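Local coordinates for uncharacterized protein (Clostridium sporogenes, PDB 4Q0Y) that is of unknown function but has a hot-dog, thioesterase-like fold, which hints at, without proving, a link to thioester chemistry, at residues Ser20-Asp25 and Leu90-Val95. Numbering follows the deposited sequence.
Sequences SKFSND and LLYILV
The loop joining strands 4-15 and 26-30 folds over the antiparallel sheet of this hot-dog-like fold, and Phe22 is the main residue it lays against Leu90 and Tyr92, on the broken strand 83-95. With CG anti to the backbone N (chi1 -168°), the Phe22 ring reaches across to Leu90, whose side chain it crosses at about a right angle. Leu90 CD2 sits over the centre of one ring face, 3.8 Å from the centroid and 8° off the normal, a CH-pi contact. On the same leucine, CB packs 3.7 Å from Phe22 CD1. At the ring edge, Phe22 CE1 comes within 3.5 Å of the carbonyl oxygen Leu91 O, while Tyr92 CE1 approaches Phe22 CD1 obliquely at 4.2 Å.

The phenol of Tyr92 brings its OH to the backbone of Ser20, 3.3 Å from Ser20 C. Rather than bonding directly to the loop, this hydroxyl is linked to it through a water 2.8 Å from Tyr92 OH, which also donates a weak bond to Ser20 O; Tyr92 OH is also hydrogen-bonded to Ser107 OG. Farther along the loop, an ST turn at Ser23, whose OG is also bonded to Lys15 O, leads toward strand 26-30. His71 of strand 68-80 stacks on Tyr92 and also meets the Phe22 ring, which Phe14 of strand 4-15 contacts edge-to-face, and strand 83-95 itself pairs with strands 68-80 and 102-106.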
ATOM      1  N   SER B  20      19.136   3.062  21.938  1.00 16.69           N
ATOM      2  CA  SER B  20      20.115   4.026  21.426  1.00 18.14           C
ATOM      3  C   SER B  20      21.063   3.507  20.339  1.00 19.82           C
ATOM      4  O   SER B  20      21.637   4.307  19.595  1.00 19.59           O
ATOM      5  CB  SER B  20      20.919   4.604  22.598  1.00 19.58           C
ATOM      6  OG  SER B  20      21.700   3.607  23.233  1.00 22.99           O
ATOM      7  N   LYS B  21      21.271   2.195  20.291  1.00 16.32           N
ATOM      8  CA  LYS B  21      22.214   1.560  19.391  1.00 16.83           C
ATOM      9  C   LYS B  21      21.487   0.454  18.638  1.00 16.06           C
ATOM     10  O   LYS B  21      20.821  -0.353  19.271  1.00 17.78           O
ATOM     11  CB  LYS B  21      23.346   0.979  20.246  1.00 21.68           C
ATOM     12  CG  LYS B  21      24.220   2.012  20.984  1.00 26.56           C
ATOM     13  CD  LYS B  21      24.850   3.123  20.096  1.00 31.36           C
ATOM     14  CE  LYS B  21      25.475   2.577  18.824  1.00 34.76           C
ATOM     15  NZ  LYS B  21      26.347   3.579  18.139  1.00 34.30           N
ATOM     16  N   PHE B  22      21.584   0.436  17.314  1.00 14.64           N
ATOM     17  CA  PHE B  22      20.926  -0.595  16.514  1.00 13.18           C
ATOM     18  C   PHE B  22      21.583  -1.974  16.773  1.00 12.13           C
ATOM     19  O   PHE B  22      22.773  -2.115  16.751  1.00 13.52           O
ATOM     20  CB  PHE B  22      20.973  -0.269  15.028  1.00 15.42           C
ATOM     21  CG  PHE B  22      20.081  -1.132  14.214  1.00 12.24           C
ATOM     22  CD1 PHE B  22      18.743  -0.811  14.044  1.00 13.13           C
ATOM     23  CD2 PHE B  22      20.575  -2.274  13.594  1.00 13.96           C
ATOM     24  CE1 PHE B  22      17.896  -1.613  13.305  1.00 14.48           C
ATOM     25  CE2 PHE B  22      19.728  -3.090  12.869  1.00 13.16           C
ATOM     26  CZ  PHE B  22      18.387  -2.749  12.687  1.00 11.78           C
ATOM     27  N   SER B  23      20.754  -2.980  16.926  1.00 14.50           N
ATOM     28  CA  SER B  23      21.118  -4.270  17.471  1.00 13.79           C
ATOM     29  C   SER B  23      21.843  -5.063  16.418  1.00 14.04           C
ATOM     30  O   SER B  23      21.490  -4.963  15.245  1.00 14.90           O
ATOM     31  CB  SER B  23      19.848  -5.053  17.833  1.00 13.47           C
ATOM     32  OG  SER B  23      20.158  -6.379  18.273  1.00 12.95           O
ATOM     33  N   ASN B  24      22.833  -5.849  16.866  1.00 15.75           N
ATOM     34  CA  ASN B  24      23.557  -6.823  16.032  1.00 18.47           C
ATOM     35  C   ASN B  24      23.254  -8.263  16.428  1.00 17.26           C
ATOM     36  O   ASN B  24      23.984  -9.180  16.004  1.00 17.82           O
ATOM     37  CB  ASN B  24      25.061  -6.626  16.209  1.00 23.53           C
ATOM     38  CG  ASN B  24      25.532  -5.241  15.840  1.00 31.11           C
ATOM     39  OD1 ASN B  24      26.311  -4.658  16.571  1.00 47.06           O
ATOM     40  ND2 ASN B  24      25.072  -4.709  14.718  1.00 33.89           N
ATOM     41  N   ASP B  25      22.194  -8.463  17.216  1.00 16.46           N
ATOM     42  CA  ASP B  25      21.762  -9.810  17.668  1.00 16.58           C
ATOM     43  C   ASP B  25      20.637 -10.264  16.731  1.00 14.66           C
ATOM     44  O   ASP B  25      19.465  -9.999  16.962  1.00 15.17           O
ATOM     45  CB  ASP B  25      21.289  -9.707  19.121  1.00 15.29           C
ATOM     46  CG  ASP B  25      20.937 -11.033  19.735  1.00 18.16           C
ATOM     47  OD1 ASP B  25      20.952 -12.073  19.053  1.00 18.25           O
ATOM     48  OD2 ASP B  25      20.639 -11.029  20.936  1.00 20.24           O
ATOM     49  N   LEU B  90      17.129   1.914   9.462  1.00 13.60           N
ATOM     50  CA  LEU B  90      17.394   1.239  10.725  1.00 13.45           C
ATOM     51  C   LEU B  90      16.316   1.749  11.684  1.00 13.07           C
ATOM     52  O   LEU B  90      16.278   2.942  12.001  1.00 13.04           O
ATOM     53  CB  LEU B  90      18.786   1.569  11.246  1.00 15.45           C
ATOM     54  CG  LEU B  90      19.941   1.168  10.313  1.00 15.64           C
ATOM     55  CD1 LEU B  90      21.260   1.599  10.904  1.00 19.77           C
ATOM     56  CD2 LEU B  90      19.923  -0.331  10.047  1.00 13.66           C
ATOM     57  N   LEU B  91      15.411   0.854  12.072  1.00 12.21           N
ATOM     58  CA  LEU B  91      14.246   1.206  12.874  1.00 12.61           C
ATOM     59  C   LEU B  91      14.185   0.387  14.143  1.00 13.09           C
ATOM     60  O   LEU B  91      14.599  -0.764  14.172  1.00 11.83           O
ATOM     61  CB  LEU B  91      12.971   0.976  12.083  1.00 12.77           C
ATOM     62  CG  LEU B  91      12.887   1.547  10.664  1.00 14.07           C
ATOM     63  CD1 LEU B  91      11.614   1.050  10.002  1.00 14.57           C
ATOM     64  CD2 LEU B  91      12.924   3.060  10.710  1.00 15.43           C
ATOM     65  N   TYR B  92      13.611   0.988  15.188  1.00 10.94           N
ATOM     66  CA  TYR B  92      13.126   0.242  16.370  1.00 11.98           C
ATOM     67  C   TYR B  92      11.619   0.173  16.211  1.00 13.08           C
ATOM     68  O   TYR B  92      10.982   1.195  15.934  1.00 13.67           O
ATOM     69  CB  TYR B  92      13.493   0.926  17.701  1.00 12.25           C
ATOM     70  CG  TYR B  92      14.907   1.516  17.780  1.00 13.28           C
ATOM     71  CD1 TYR B  92      16.024   0.852  17.218  1.00 13.62           C
ATOM     72  CD2 TYR B  92      15.136   2.695  18.478  1.00 14.34           C
ATOM     73  CE1 TYR B  92      17.302   1.390  17.297  1.00 14.52           C
ATOM     74  CE2 TYR B  92      16.417   3.243  18.567  1.00 14.98           C
ATOM     75  CZ  TYR B  92      17.492   2.589  17.969  1.00 14.84           C
ATOM     76  OH  TYR B  92      18.756   3.108  18.064  1.00 15.99           O
ATOM     77  N   ILE B  93      11.039  -1.011  16.405  1.00 12.63           N
ATOM     78  CA  ILE B  93       9.588  -1.161  16.264  1.00 13.33           C
ATOM     79  C   ILE B  93       9.009  -1.815  17.507  1.00 13.01           C
ATOM     80  O   ILE B  93       9.585  -2.774  18.014  1.00 12.33           O
ATOM     81  CB  ILE B  93       9.210  -1.876  14.940  1.00 16.09           C
ATOM     82  CG1 ILE B  93       7.727  -1.716  14.652  1.00 17.62           C
ATOM     83  CG2 ILE B  93       9.609  -3.348  14.948  1.00 16.61           C
ATOM     84  CD1 ILE B  93       7.385  -1.842  13.183  1.00 19.64           C
ATOM     85  N   LEU B  94       7.917  -1.220  18.015  1.00 13.92           N
ATOM     86  CA  LEU B  94       7.204  -1.698  19.199  1.00 13.83           C
ATOM     87  C   LEU B  94       5.764  -1.895  18.762  1.00 14.85           C
ATOM     88  O   LEU B  94       5.079  -0.923  18.442  1.00 13.39           O
ATOM     89  CB  LEU B  94       7.307  -0.660  20.301  1.00 14.38           C
ATOM     90  CG  LEU B  94       8.709  -0.325  20.784  1.00 16.55           C
ATOM     91  CD1 LEU B  94       8.657   0.907  21.688  1.00 19.00           C
ATOM     92  CD2 LEU B  94       9.333  -1.513  21.493  1.00 17.94           C
ATOM     93  N   VAL B  95       5.318  -3.148  18.703  1.00 14.89           N
ATOM     94  CA  VAL B  95       4.033  -3.506  18.088  1.00 16.49           C
ATOM     95  C   VAL B  95       3.039  -3.993  19.136  1.00 17.16           C
ATOM     96  O   VAL B  95       3.282  -5.021  19.779  1.00 16.66           O
ATOM     97  CB  VAL B  95       4.181  -4.606  17.004  1.00 15.14           C
ATOM     98  CG1 VAL B  95       2.836  -4.952  16.352  1.00 14.65           C
ATOM     99  CG2 VAL B  95       5.189  -4.200  15.943  1.00 14.62           C
TER
HETATM  100  O   HOH W   1      18.709   5.850  18.495  1.00 17.11           O